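Local atomic coordinates of CHIR AB1 (Gallus gallus, PDB entry 2VSD), a protein that is an avian receptor of the immunoglobulin superfamily that probably binds the Fc region of chicken antibody, seen here as its extracellular immunoglobulin domain. Residues V35-W38 / R44-K47. Sequence-based numbering, arbitrary orientation.
Sequences VQLW and RFDK. Unlike the reference sequence in segment 44-47: Asp46 (reference Asn).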
loop_
_atom_site.group_PDB
_atom_site.type_symbol
_atom_site.label_atom_id
_atom_site.label_comp_id
_atom_site.label_asym_id
_atom_site.label_seq_id
_atom_site.Cartn_x
_atom_site.Cartn_y
_atom_site.Cartn_z
ATOM N N VAL A 35 3.710 -5.373 -6.521
ATOM C CA VAL A 35 4.954 -5.093 -5.801
ATOM C C VAL A 35 4.849 -3.691 -5.211
ATOM O O VAL A 35 4.361 -2.789 -5.888
ATOM C CB VAL A 35 6.161 -5.190 -6.729
ATOM C CG1 VAL A 35 7.458 -5.067 -5.932
ATOM C CG2 VAL A 35 6.133 -6.526 -7.502
ATOM N N GLN A 36 5.280 -3.526 -3.962
ATOM C CA GLN A 36 5.212 -2.214 -3.310
ATOM C C GLN A 36 6.599 -1.669 -2.981
ATOM O O GLN A 36 7.459 -2.423 -2.494
ATOM C CB GLN A 36 4.473 -2.357 -2.005
ATOM C CG GLN A 36 3.040 -2.849 -2.197
ATOM C CD GLN A 36 2.271 -3.012 -0.908
ATOM O OE1 GLN A 36 2.846 -3.138 0.184
ATOM N NE2 GLN A 36 0.931 -3.053 -1.031
ATOM N N LEU A 37 6.789 -0.366 -3.162
ATOM C CA LEU A 37 7.990 0.272 -2.673
ATOM C C LEU A 37 7.598 1.160 -1.503
ATOM O O LEU A 37 6.755 2.046 -1.665
ATOM C CB LEU A 37 8.675 1.114 -3.766
ATOM C CG LEU A 37 10.040 1.722 -3.351
ATOM C CD1 LEU A 37 11.159 0.648 -3.302
ATOM C CD2 LEU A 37 10.408 2.810 -4.344
ATOM N N TRP A 38 8.289 0.962 -0.384
ATOM C CA TRP A 38 8.017 1.652 0.880
ATOM C C TRP A 38 9.197 2.539 1.192
ATOM O O TRP A 38 10.364 2.145 0.952
ATOM C CB TRP A 38 7.891 0.639 2.008
ATOM C CG TRP A 38 6.611 -0.121 1.925
ATOM C CD1 TRP A 38 6.245 -1.007 0.948
ATOM C CD2 TRP A 38 5.520 -0.044 2.846
ATOM N NE1 TRP A 38 4.975 -1.521 1.234
ATOM C CE2 TRP A 38 4.512 -0.934 2.382
ATOM C CE3 TRP A 38 5.303 0.672 4.039
ATOM C CZ2 TRP A 38 3.285 -1.102 3.044
ATOM C CZ3 TRP A 38 4.086 0.500 4.719
ATOM C CH2 TRP A 38 3.082 -0.394 4.212
ATOM N N ARG A 44 5.183 4.076 -0.789
ATOM C CA ARG A 44 5.393 5.140 -1.759
ATOM C C ARG A 44 4.750 4.851 -3.123
ATOM O O ARG A 44 3.921 5.642 -3.596
ATOM C CB ARG A 44 6.889 5.504 -1.906
ATOM C CG ARG A 44 7.041 6.797 -2.707
ATOM C CD ARG A 44 8.437 7.282 -2.832
ATOM N NE ARG A 44 8.431 8.495 -3.659
ATOM C CZ ARG A 44 9.489 9.244 -3.951
ATOM N NH1 ARG A 44 10.690 8.960 -3.444
ATOM N NH2 ARG A 44 9.328 10.313 -4.736
ATOM N N PHE A 45 5.123 3.725 -3.738
ATOM C CA PHE A 45 4.631 3.327 -5.064
ATOM C C PHE A 45 4.225 1.877 -5.015
ATOM O O PHE A 45 4.709 1.092 -4.179
ATOM C CB PHE A 45 5.747 3.401 -6.113
ATOM C CG PHE A 45 6.337 4.769 -6.292
ATOM C CD1 PHE A 45 5.531 5.840 -6.683
ATOM C CD2 PHE A 45 7.700 4.972 -6.125
ATOM C CE1 PHE A 45 6.077 7.104 -6.908
ATOM C CE2 PHE A 45 8.258 6.229 -6.334
ATOM C CZ PHE A 45 7.451 7.287 -6.720
ATOM N N ASP A 46 3.329 1.505 -5.918
ATOM C CA ASP A 46 3.150 0.082 -6.182
ATOM C C ASP A 46 3.008 -0.096 -7.674
ATOM O O ASP A 46 2.753 0.882 -8.394
ATOM C CB ASP A 46 1.990 -0.539 -5.384
ATOM C CG ASP A 46 0.607 -0.041 -5.821
ATOM O OD1 ASP A 46 0.486 0.697 -6.803
ATOM O OD2 ASP A 46 -0.353 -0.383 -5.124
ATOM N N LYS A 47 3.226 -1.320 -8.143
ATOM C CA LYS A 47 3.012 -1.654 -9.553
ATOM C C LYS A 47 2.885 -3.164 -9.759
ATOM O O LYS A 47 3.268 -3.967 -8.904
ATOM C CB LYS A 47 4.152 -1.112 -10.409
ATOM C CG LYS A 47 5.487 -1.785 -10.145
ATOM C CD LYS A 47 6.615 -1.076 -10.895
ATOM C CE LYS A 47 6.522 -1.293 -12.376
ATOM N NZ LYS A 47 7.496 -0.456 -13.130
HETATM O O HOH W 1 -0.207 -2.684 -3.601
#
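Arg44 and Phe45 both donate their backbone N-H to Leu37 O, at 2.7 Å from Arg44 N and 3.1 Å from Phe45 N, each in the carbonyl plane. Two consecutive residues thus face Leu37, which defines a classic beta bulge; psi of -57° at Arg44 departs from the extended values of its neighbours. One consequence is that the Arg44 side chain leaves on the same face as that of Phe45, its CG lying 3.8 Å above the centre of the Phe45 ring. The Arg44 guanidinium reaches on to a salt bridge with Asp67 and a cation-pi contact with Phe60. Leu37 approaches that ring at its edge, CD2 to Phe45 CD2 being 3.9 Å. Beyond the bulge the pairing is regular, with Val35 and Lys47 exchanging both backbone bonds. The strands, 169° apart in direction, form a beta hairpin at the edge of the four-stranded sheet of this immunoglobulin domain; Val35 and Leu37 point inward to strand 21-27, Val35 touching Cys26 of the Cys26-Cys73 disulfide. On the other face, the Gln36 amide links Trp38 to Asp46. With CG anti to its carbonyl carbon (chi1 -61°) and the chain extended, Gln36 OE1 accepts from Trp38 NE1, 2.9 Å away, and is also hydrogen-bonded to Arg74 of the same chain; OE1 lies in the indole plane, whereas NE1 stands above the carbonyl plane of Gln36. Its NE2 donates to a water 2.8 Å away, which in turn donates to Asp46 OD2. A leucine in place of Gln36 would probably leave Trp38 NE1 without this acceptor and break the water link to Asp46. The same OD2 forms a salt bridge with Arg74 of the second subunit, whose Gln36 packs on this Gln36.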